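Local coordinates for protein papain inhibitor (PDB 5NTB) that inhibits the cysteine proteases papain and bromelain and the serine protease trypsin, and serves as a glutamine and lysine donor substrate for transglutaminase, at residues Lys11-Thr16 / Arg80-Leu85; Asp33-Pro38 / Ile67-Arg72; Gly5-Gly10 / Gly103-Phe108. All coordinates share one frame; numbering follows the deposited sequence. Where two conformers were deposited one is given.

The three contacts join strands of one curled sheet, and their chain loops are nested: contact 2 inside contact 1, and both inside contact 3. Contacts 1 and 3 share strand 8-18, and their centres lie about 12 Å apart; Thr81 O accepts a hydrogen bond from Trp106 NE1 at 3.0 Å. Contact 2 lies about 9 Å from contact 1, centre to centre, and meets it through a probable bond from Ala36 N to Asp84 O, 2.8 Å. Between contacts 2 and 3, about 13 Å apart by their centres, Ile37 CD1 packs on Phe108 CE1 at 3.8 Å. Sulfate ions, probably from the crystallisation liquor, sit beside contacts 1 and 3.

Contact 1 of 3, residues Lys11-Thr16 / Arg80-Leu85; sequences KMTYYT and RTHIDL. With SO4 (sulfate ion), chain D; SO4 (sulfate ion), chain C.
Lys11, Thr13, His82 and Asp84 meet on one face of a parallel strand pair, with the imidazole of His82 in the middle. His82 CB lies 3.6 Å from Lys11 CG. The ring carbon CG is anti to the backbone N (chi1 168°), which carries it beside the lysine chain, and Lys11 CD rests over one ring face, 4.0 Å from the centroid, in a CH-pi contact. Further round, ND1 donates a nearly straight bond to O3 of a sulfate, whose O1 takes a bond from Lys11 NZ. At the other edge, NE2 donates to Thr13 OG1 at 2.7 Å, the oxygen lying almost in the ring plane. Thr13 OG1 in turn donates to Asp84 OD1 at 2.8 Å, approaching from above the carboxylate plane. A threonine suits this place because one hydroxyl can accept from the ring and donate to the acid. An alanine in place of His82 would probably leave Thr13 OG1 without its donor, deprive the sulfate of one of its bonds and take away the ring face under Lys11 CD. Beyond this row, Tyr15 CE1 approaches Asp84 O, while its hydroxyl is bonded to Asp73. Arg80, through NH1 and NH2, binds a second sulfate.

The opposite face is mostly apolar, with Met12, Ile83 and Leu85. Met12 CB packs on Ile83 CG1, and Met12 SD reaches Leu85 CD1 at 3.7 Å; Ile83 and Leu85 also lie against Val35. Main-chain bonds from Ile83 N to Lys11 O, Thr13 N to Ile83 O and Leu85 N to Thr13 O fix the pairing. Such a parallel pairing of strands distant in sequence, largely apolar on one face and polar on the other, fits the double-psi beta-barrel to which this family belongs.

Contact 2 of 3, residues Asp33-Pro38 / Ile67-Arg72; sequences DLVAIP and IRVPVR
Val35 and Val71 form a parallel bridge with their CA atoms 5.0 Å apart, while the axes of strands 35-38 and 67-72 diverge by 57°, so the pairing is brief. Two main-chain bonds hold it: Val35 N to Pro70 O at 3.0 Å, and Arg72 N to Val35 O, nearly straight at 174°. Pro70 suits a position that has only to accept: it lacks an amide hydrogen, and its carbonyl takes the bond from Val35. Its ring carbon CD packs against Asp33 O.

Branched residues fill the space beside these bonds. Val35 CG1 lies 3.8 Å from Val71 CG2, and Val35 CB meets Val69 CG2. Ile37 places CG1 against both methyls of Val71, the two side chains crossing at about a right angle, and its CD1 extends past Val71 toward Phe108. On the other flank, Leu34 CB touches Arg72 CG at 3.7 Å. Within its own strand, Pro70 CB stands 3.7 Å above the centre of the Arg72 guanidinium plane.

Asp33 contributes its CB to Val69 CG1, while its carboxylate turns to a salt bridge with Lys92. Val58 of strand 57-62 and Leu85 add to the apolar surroundings. Hydrocarbon therefore does the packing between the strands and two amide bonds set their alignment; apart from a weak water link from Asp33 OD2 to Arg68 O, the charged ends make no direct bond across it.

Contact 3 of 3, residues Gly5-Gly10 / Gly103-Phe108; sequences GQKMTG and GITWKF
Met8 lays its terminal methyl on Trp106: CE stands over one face of the indole, 3.6 Å from the centroid of the six-membered ring, offset toward the rim where CH2 is the nearest atom. The sulfur follows obliquely at 4.8 Å from the same centroid, a Met-aromatic contact. The thioether chain bends at its last torsion (chi3 -67°), and this puts CE over the ring. The same methyl lies 4.2 Å from Phe108 CE2. A flexible, polarisable methionine suits the angle between two aromatic rings, which themselves meet with Trp106 CZ3 over the Phe108 face.

Around this core runs the backbone. Met8 and Trp106 exchange two bonds, Met8 N to Trp106 O and Trp106 N to Met8 O, and Gly10 and Ile104 exchange another pair, with Thr9 facing Thr105 between them. Gly5 N then reaches Phe108 O at 2.9 Å, and a water joins Gln6 O to Phe108 N. At the outer edge the ammonium groups of Lys7 and Lys107 come within 3.2 Å, NZ to NZ, a proximity of like charges that would probably be unfavourable unless solvent or another partner offsets it; a water links Lys107 NZ to Gly5 O.

Farther out, the bond to Thr81 O holds the turn of the indole, and Trp41 meets the Phe108 ring edge-to-face. Met8 also approaches, within about 3 Å between nearest atoms, the sulfate gripped by Arg80. A CB on Gly10 would come close to the indole, 3.5 Å from Trp106 NE1, consistent with a small residue there. Gly103, with its positive phi, and Ile104 both face Gly10, the signature of a G1 beta bulge, here where the chain turns a corner into the antiparallel pair that brings the first and last strands of the chain side by side, as suits a closed barrel.

Contact 1 of 3, residues Lys11-Thr16 / Arg80-Leu85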
loop_
_atom_site.group_PDB
_atom_site.type_symbol
_atom_site.label_atom_id
_atom_site.label_comp_id
_atom_site.label_asym_id
_atom_site.label_seq_id
_atom_site.Cartn_x
_atom_site.Cartn_y
_atom_site.Cartn_z
ATOM N N LYS A 11 -0.016 5.550 9.001
ATOM C CA LYS A 11 0.239 6.731 8.207
ATOM C C LYS A 11 0.397 6.311 6.763
ATOM O O LYS A 11 0.653 5.139 6.451
ATOM C CB LYS A 11 1.486 7.478 8.685
ATOM C CG LYS A 11 2.773 6.758 8.374
ATOM C CD LYS A 11 3.999 7.596 8.736
ATOM C CE LYS A 11 4.398 7.381 10.183
ATOM N NZ LYS A 11 5.780 7.869 10.455
ATOM N N MET A 12 0.226 7.279 5.882
ATOM C CA MET A 12 0.416 7.027 4.468
ATOM C C MET A 12 1.298 8.103 3.862
ATOM O O MET A 12 1.194 9.292 4.189
ATOM C CB MET A 12 -0.915 6.948 3.721
ATOM C CG MET A 12 -1.732 8.217 3.723
ATOM S SD MET A 12 -3.265 7.976 2.801
ATOM C CE MET A 12 -3.925 9.643 2.849
ATOM N N THR A 13 2.192 7.657 3.005
ATOM C CA THR A 13 2.939 8.507 2.098
ATOM C C THR A 13 2.630 8.038 0.690
ATOM O O THR A 13 1.809 7.142 0.476
ATOM C CB THR A 13 4.433 8.432 2.399
ATOM O OG1 THR A 13 4.839 7.061 2.403
ATOM C CG2 THR A 13 4.728 9.022 3.766
ATOM N N TYR A 14 3.283 8.636 -0.292
ATOM C CA TYR A 14 3.070 8.162 -1.649
ATOM C C TYR A 14 4.383 8.131 -2.413
ATOM O O TYR A 14 5.366 8.777 -2.042
ATOM C CB TYR A 14 2.037 9.005 -2.407
ATOM C CG TYR A 14 2.482 10.421 -2.669
ATOM C CD1 TYR A 14 3.271 10.720 -3.771
ATOM C CD2 TYR A 14 2.123 11.451 -1.809
ATOM C CE1 TYR A 14 3.695 11.999 -4.011
ATOM C CE2 TYR A 14 2.542 12.744 -2.052
ATOM C CZ TYR A 14 3.326 12.999 -3.155
ATOM O OH TYR A 14 3.748 14.281 -3.428
ATOM N N TYR A 15 4.379 7.369 -3.503
ATOM C CA TYR A 15 5.561 7.241 -4.340
ATOM C C TYR A 15 5.157 7.205 -5.802
ATOM O O TYR A 15 3.982 7.089 -6.136
ATOM C CB TYR A 15 6.398 6.015 -3.947
ATOM C CG TYR A 15 5.902 4.630 -4.344
ATOM C CD1 TYR A 15 4.725 4.095 -3.819
ATOM C CD2 TYR A 15 6.667 3.826 -5.183
ATOM C CE1 TYR A 15 4.317 2.809 -4.143
ATOM C CE2 TYR A 15 6.274 2.545 -5.501
ATOM C CZ TYR A 15 5.091 2.043 -4.987
ATOM O OH TYR A 15 4.699 0.757 -5.314
ATOM N N THR A 16 6.168 7.337 -6.681
ATOM C CA THR A 16 5.936 7.531 -8.110
ATOM C C THR A 16 6.764 6.589 -8.982
ATOM O O THR A 16 6.993 6.903 -10.156
ATOM C CB THR A 16 6.244 8.975 -8.512
ATOM O OG1 THR A 16 7.594 9.291 -8.145
ATOM C CG2 THR A 16 5.296 9.934 -7.817
ATOM N N ARG A 80 5.734 -0.720 10.463
ATOM C CA ARG A 80 4.674 -1.719 10.358
ATOM C C ARG A 80 3.333 -1.204 9.828
ATOM O O ARG A 80 2.660 -1.895 9.048
ATOM C CB ARG A 80 4.496 -2.323 11.745
ATOM C CG ARG A 80 3.591 -3.488 11.797
ATOM C CD ARG A 80 3.558 -4.033 13.218
ATOM N NE ARG A 80 2.463 -4.960 13.361
ATOM C CZ ARG A 80 1.227 -4.603 13.687
ATOM N NH1 ARG A 80 0.940 -3.320 13.918
ATOM N NH2 ARG A 80 0.284 -5.524 13.783
ATOM N N THR A 81 2.889 -0.030 10.271
ATOM C CA THR A 81 1.574 0.446 9.850
ATOM C C THR A 81 1.660 1.626 8.896
ATOM O O THR A 81 0.642 2.278 8.633
ATOM C CB THR A 81 0.703 0.812 11.048
ATOM O OG1 THR A 81 1.338 1.860 11.777
ATOM C CG2 THR A 81 0.478 -0.419 11.960
ATOM N N HIS A 82 2.840 1.893 8.352
ATOM C CA HIS A 82 3.039 2.957 7.373
ATOM C C HIS A 82 2.943 2.369 5.969
ATOM O O HIS A 82 3.799 1.579 5.567
ATOM C CB HIS A 82 4.395 3.612 7.628
ATOM C CG HIS A 82 4.866 4.533 6.545
ATOM N ND1 HIS A 82 6.142 5.053 6.537
ATOM C CD2 HIS A 82 4.248 5.032 5.450
ATOM C CE1 HIS A 82 6.296 5.821 5.473
ATOM N NE2 HIS A 82 5.160 5.826 4.796
ATOM N N ILE A 83 1.903 2.758 5.214
ATOM C CA ILE A 83 1.761 2.297 3.836
ATOM C C ILE A 83 2.224 3.387 2.890
ATOM O O ILE A 83 2.061 4.583 3.148
ATOM C CB ILE A 83 0.319 1.857 3.517
ATOM C CG1 ILE A 83 -0.675 3.009 3.704
ATOM C CG2 ILE A 83 -0.054 0.666 4.366
ATOM C CD1 ILE A 83 -2.113 2.642 3.298
ATOM N N ASP A 84 2.777 2.962 1.765
ATOM C CA ASP A 84 3.255 3.861 0.717
ATOM C C ASP A 84 2.324 3.645 -0.474
ATOM O O ASP A 84 2.475 2.684 -1.237
ATOM C CB ASP A 84 4.715 3.553 0.384
ATOM C CG ASP A 84 5.491 4.757 -0.146
ATOM O OD1 ASP A 84 4.978 5.887 -0.141
ATOM O OD2 ASP A 84 6.650 4.555 -0.561
ATOM N N LEU A 85 1.333 4.514 -0.608
ATOM C CA LEU A 85 0.394 4.414 -1.710
ATOM C C LEU A 85 1.029 4.927 -2.986
ATOM O O LEU A 85 1.933 5.758 -2.960
ATOM C CB LEU A 85 -0.867 5.228 -1.418
ATOM C CG LEU A 85 -1.830 4.642 -0.400
ATOM C CD1 LEU A 85 -2.884 5.697 -0.093
ATOM C CD2 LEU A 85 -2.503 3.399 -0.935
HETATM S S SO4 D . 8.273 5.410 9.412
HETATM O O1 SO4 D . 7.213 5.746 10.361
HETATM O O2 SO4 D . 8.642 6.590 8.632
HETATM O O3 SO4 D . 7.803 4.343 8.519
HETATM O O4 SO4 D . 9.434 4.917 10.154
HETATM S S SO4 C . -2.180 -3.102 15.633
HETATM O O1 SO4 C . -3.506 -2.884 16.207
HETATM O O2 SO4 C . -1.179 -2.762 16.640
HETATM O O3 SO4 C . -2.015 -4.492 15.228
HETATM O O4 SO4 C . -1.964 -2.226 14.484
HETATM O O HOH W 1 7.361 7.597 -0.686
#

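Contact 2 of 3, residues Asp33-Pro38 / Ile67-Arg72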
loop_
_atom_site.group_PDB
_atom_site.type_symbol
_atom_site.label_atom_id
_atom_site.label_comp_id
_atom_site.label_asym_id
_atom_site.label_seq_id
_atom_site.Cartn_x
_atom_site.Cartn_y
_atom_site.Cartn_z
ATOM N N ASP A 33 -3.680 2.915 -9.290
ATOM C CA ASP A 33 -3.968 2.706 -7.872
ATOM C C ASP A 33 -3.263 1.443 -7.388
ATOM O O ASP A 33 -3.512 0.348 -7.909
ATOM C CB ASP A 33 -5.470 2.562 -7.624
ATOM C CG ASP A 33 -6.220 3.863 -7.719
ATOM O OD1 ASP A 33 -5.584 4.934 -7.726
ATOM O OD2 ASP A 33 -7.473 3.805 -7.762
ATOM N N LEU A 34 -2.413 1.581 -6.373
ATOM C CA LEU A 34 -1.761 0.420 -5.783
ATOM C C LEU A 34 -1.152 0.847 -4.458
ATOM O O LEU A 34 -1.121 2.032 -4.122
ATOM C CB LEU A 34 -0.692 -0.168 -6.713
ATOM C CG LEU A 34 0.378 0.792 -7.243
ATOM C CD1 LEU A 34 1.542 0.984 -6.283
ATOM C CD2 LEU A 34 0.880 0.268 -8.580
ATOM N N VAL A 35 -0.645 -0.130 -3.714
ATOM C CA VAL A 35 0.029 0.160 -2.457
ATOM C C VAL A 35 1.304 -0.664 -2.360
ATOM O O VAL A 35 1.380 -1.803 -2.842
ATOM C CB VAL A 35 -0.888 -0.098 -1.245
ATOM C CG1 VAL A 35 -1.220 -1.554 -1.121
ATOM C CG2 VAL A 35 -0.239 0.411 0.054
ATOM N N ALA A 36 2.315 -0.060 -1.735
ATOM C CA ALA A 36 3.524 -0.744 -1.286
ATOM C C ALA A 36 3.399 -1.002 0.207
ATOM O O ALA A 36 3.168 -0.067 0.988
ATOM C CB ALA A 36 4.768 0.090 -1.596
ATOM N N ILE A 37 3.509 -2.269 0.590
ATOM C CA ILE A 37 3.268 -2.742 1.952
ATOM C C ILE A 37 4.587 -2.829 2.719
ATOM O O ILE A 37 5.596 -3.300 2.173
ATOM C CB ILE A 37 2.543 -4.096 1.917
ATOM C CG1 ILE A 37 1.122 -3.919 1.383
ATOM C CG2 ILE A 37 2.564 -4.811 3.288
ATOM C CD1 ILE A 37 0.234 -3.031 2.235
ATOM N N PRO A 38 4.621 -2.390 3.979
ATOM C CA PRO A 38 5.867 -2.444 4.763
ATOM C C PRO A 38 6.487 -3.831 4.810
ATOM O O PRO A 38 5.790 -4.850 4.869
ATOM C CB PRO A 38 5.430 -2.007 6.166
ATOM C CG PRO A 38 4.144 -1.343 6.002
ATOM C CD PRO A 38 3.528 -1.712 4.689
ATOM N N ILE A 67 -10.899 3.993 -0.061
ATOM C CA ILE A 67 -10.557 3.441 -1.369
ATOM C C ILE A 67 -9.995 2.039 -1.168
ATOM O O ILE A 67 -9.562 1.666 -0.079
ATOM C CB ILE A 67 -9.546 4.306 -2.143
ATOM C CG1 ILE A 67 -8.231 4.424 -1.380
ATOM C CG2 ILE A 67 -10.120 5.693 -2.459
ATOM C CD1 ILE A 67 -7.152 5.150 -2.170
ATOM N N ARG A 68 -9.976 1.269 -2.253
ATOM C CA ARG A 68 -9.497 -0.108 -2.237
ATOM C C ARG A 68 -8.489 -0.269 -3.361
ATOM O O ARG A 68 -8.823 -0.041 -4.528
ATOM C CB ARG A 68 -10.663 -1.088 -2.399
ATOM C CG ARG A 68 -10.289 -2.553 -2.317
ATOM C CD ARG A 68 -11.499 -3.405 -2.686
ATOM N NE ARG A 68 -11.174 -4.821 -2.810
ATOM C CZ ARG A 68 -11.565 -5.760 -1.956
ATOM N NH1 ARG A 68 -11.216 -7.024 -2.157
ATOM N NH2 ARG A 68 -12.308 -5.441 -0.901
ATOM N N VAL A 69 -7.255 -0.638 -3.013
ATOM C CA VAL A 69 -6.197 -0.716 -4.022
ATOM C C VAL A 69 -5.414 -2.011 -3.849
ATOM O O VAL A 69 -5.264 -2.526 -2.735
ATOM C CB VAL A 69 -5.229 0.502 -3.952
ATOM C CG1 VAL A 69 -6.001 1.835 -4.029
ATOM C CG2 VAL A 69 -4.371 0.466 -2.693
ATOM N N PRO A 70 -4.885 -2.552 -4.943
ATOM C CA PRO A 70 -4.125 -3.801 -4.858
ATOM C C PRO A 70 -2.736 -3.616 -4.265
ATOM O O PRO A 70 -2.056 -2.620 -4.503
ATOM C CB PRO A 70 -4.028 -4.246 -6.323
ATOM C CG PRO A 70 -4.091 -2.961 -7.089
ATOM C CD PRO A 70 -5.071 -2.107 -6.331
ATOM N N VAL A 71 -2.301 -4.634 -3.524
ATOM C CA VAL A 71 -0.903 -4.731 -3.109
ATOM C C VAL A 71 -0.070 -5.122 -4.319
ATOM O O VAL A 71 -0.281 -6.184 -4.915
ATOM C CB VAL A 71 -0.726 -5.758 -1.984
ATOM C CG1 VAL A 71 0.752 -5.930 -1.662
ATOM C CG2 VAL A 71 -1.544 -5.365 -0.753
ATOM N N ARG A 72 0.901 -4.289 -4.671
ATOM C CA ARG A 72 1.759 -4.563 -5.817
ATOM C C ARG A 72 3.237 -4.400 -5.516
ATOM O O ARG A 72 4.064 -4.663 -6.393
ATOM C CB ARG A 72 1.398 -3.646 -6.992
ATOM C CG ARG A 72 -0.036 -3.783 -7.438
ATOM C CD ARG A 72 -0.110 -4.251 -8.862
ATOM N NE ARG A 72 -1.474 -4.319 -9.383
ATOM C CZ ARG A 72 -2.212 -5.421 -9.424
ATOM N NH1 ARG A 72 -1.735 -6.569 -8.963
ATOM N NH2 ARG A 72 -3.433 -5.377 -9.944
HETATM O O HOH W 2 -8.470 0.552 -7.163
#

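Contact 3 of 3, residues Gly5-Gly10 / Gly103-Phe108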
loop_
_atom_site.group_PDB
_atom_site.type_symbol
_atom_site.label_atom_id
_atom_site.label_comp_id
_atom_site.label_asym_id
_atom_site.label_seq_id
_atom_site.Cartn_x
_atom_site.Cartn_y
_atom_site.Cartn_z
ATOM N N GLY A 5 -8.948 -8.189 7.266
ATOM C CA GLY A 5 -10.056 -7.549 7.935
ATOM C C GLY A 5 -9.703 -6.787 9.192
ATOM O O GLY A 5 -10.568 -6.097 9.739
ATOM N N GLN A 6 -8.472 -6.878 9.672
ATOM C CA GLN A 6 -8.113 -6.216 10.918
ATOM C C GLN A 6 -7.690 -4.780 10.631
ATOM O O GLN A 6 -6.691 -4.549 9.941
ATOM C CB GLN A 6 -7.007 -6.964 11.652
ATOM C CG GLN A 6 -6.200 -6.061 12.575
ATOM C CD GLN A 6 -4.925 -6.705 13.074
ATOM O OE1 GLN A 6 -3.840 -6.125 12.955
ATOM N NE2 GLN A 6 -5.044 -7.893 13.651
ATOM N N LYS A 7 -8.442 -3.823 11.160
ATOM C CA LYS A 7 -8.131 -2.424 10.912
ATOM C C LYS A 7 -6.911 -2.022 11.724
ATOM O O LYS A 7 -6.757 -2.405 12.888
ATOM C CB LYS A 7 -9.327 -1.524 11.255
ATOM C CG LYS A 7 -10.546 -1.714 10.348
ATOM C CD LYS A 7 -11.027 -0.382 9.755
ATOM C CE LYS A 7 -11.930 -0.582 8.538
ATOM N NZ LYS A 7 -12.578 -1.928 8.545
ATOM N N MET A 8 -6.023 -1.272 11.092
ATOM C CA MET A 8 -4.836 -0.749 11.742
ATOM C C MET A 8 -4.787 0.755 11.578
ATOM O O MET A 8 -5.219 1.292 10.555
ATOM C CB MET A 8 -3.581 -1.365 11.163
ATOM C CG MET A 8 -3.393 -2.770 11.691
ATOM S SD MET A 8 -2.120 -3.658 10.816
ATOM C CE MET A 8 -2.842 -3.826 9.191
ATOM N N THR A 9 -4.284 1.435 12.599
ATOM C CA THR A 9 -4.035 2.855 12.492
ATOM C C THR A 9 -2.601 3.066 12.047
ATOM O O THR A 9 -1.680 2.410 12.538
ATOM C CB THR A 9 -4.283 3.562 13.823
ATOM O OG1 THR A 9 -5.645 3.347 14.221
ATOM C CG2 THR A 9 -4.039 5.056 13.664
ATOM N N GLY A 10 -2.417 3.971 11.103
ATOM C CA GLY A 10 -1.062 4.266 10.719
ATOM C C GLY A 10 -0.974 5.526 9.903
ATOM O O GLY A 10 -1.741 6.476 10.097
ATOM N N GLY A 103 -2.593 9.191 10.957
ATOM C CA GLY A 103 -3.954 8.957 11.392
ATOM C C GLY A 103 -4.893 8.444 10.324
ATOM O O GLY A 103 -6.079 8.788 10.335
ATOM N N ILE A 104 -4.396 7.642 9.389
ATOM C CA ILE A 104 -5.275 6.913 8.491
ATOM C C ILE A 104 -5.581 5.570 9.132
ATOM O O ILE A 104 -4.938 5.154 10.103
ATOM C CB ILE A 104 -4.654 6.704 7.098
ATOM C CG1 ILE A 104 -3.397 5.829 7.214
ATOM C CG2 ILE A 104 -4.342 8.040 6.466
ATOM C CD1 ILE A 104 -3.191 4.879 6.062
ATOM N N THR A 105 -6.571 4.889 8.590
ATOM C CA THR A 105 -6.825 3.514 8.958
ATOM C C THR A 105 -6.745 2.675 7.695
ATOM O O THR A 105 -7.103 3.134 6.606
ATOM C CB THR A 105 -8.188 3.354 9.623
ATOM O OG1 THR A 105 -9.208 3.503 8.635
ATOM C CG2 THR A 105 -8.389 4.416 10.742
ATOM N N TRP A 106 -6.248 1.454 7.838
ATOM C CA TRP A 106 -6.171 0.568 6.689
ATOM C C TRP A 106 -6.269 -0.873 7.139
ATOM O O TRP A 106 -6.014 -1.206 8.297
ATOM C CB TRP A 106 -4.893 0.816 5.859
ATOM C CG TRP A 106 -3.579 0.499 6.507
ATOM C CD1 TRP A 106 -2.828 1.325 7.297
ATOM C CD2 TRP A 106 -2.841 -0.716 6.377
ATOM N NE1 TRP A 106 -1.658 0.689 7.668
ATOM C CE2 TRP A 106 -1.646 -0.564 7.116
ATOM C CE3 TRP A 106 -3.064 -1.913 5.691
ATOM C CZ2 TRP A 106 -0.685 -1.573 7.209
ATOM C CZ3 TRP A 106 -2.108 -2.919 5.774
ATOM C CH2 TRP A 106 -0.920 -2.734 6.522
ATOM N N LYS A 107 -6.652 -1.733 6.199
ATOM C CA LYS A 107 -6.729 -3.154 6.482
ATOM C C LYS A 107 -6.452 -3.899 5.195
ATOM O O LYS A 107 -6.758 -3.412 4.099
ATOM C CB LYS A 107 -8.096 -3.566 7.051
ATOM C CG LYS A 107 -9.255 -3.324 6.098
ATOM C CD LYS A 107 -10.546 -3.861 6.699
ATOM C CE LYS A 107 -11.708 -3.640 5.769
ATOM N NZ LYS A 107 -12.969 -4.234 6.336
ATOM N N PHE A 108 -5.844 -5.067 5.342
ATOM C CA PHE A 108 -5.762 -6.027 4.251
ATOM C C PHE A 108 -7.136 -6.611 3.965
ATOM O O PHE A 108 -7.878 -6.959 4.890
ATOM C CB PHE A 108 -4.814 -7.169 4.611
ATOM C CG PHE A 108 -3.376 -6.757 4.783
ATOM C CD1 PHE A 108 -2.601 -6.433 3.679
ATOM C CD2 PHE A 108 -2.787 -6.750 6.036
ATOM C CE1 PHE A 108 -1.265 -6.081 3.830
ATOM C CE2 PHE A 108 -1.446 -6.410 6.195
ATOM C CZ PHE A 108 -0.686 -6.079 5.082
HETATM O O HOH W 3 -12.838 -4.957 9.093
HETATM O O HOH W 4 -5.567 -6.017 7.971
#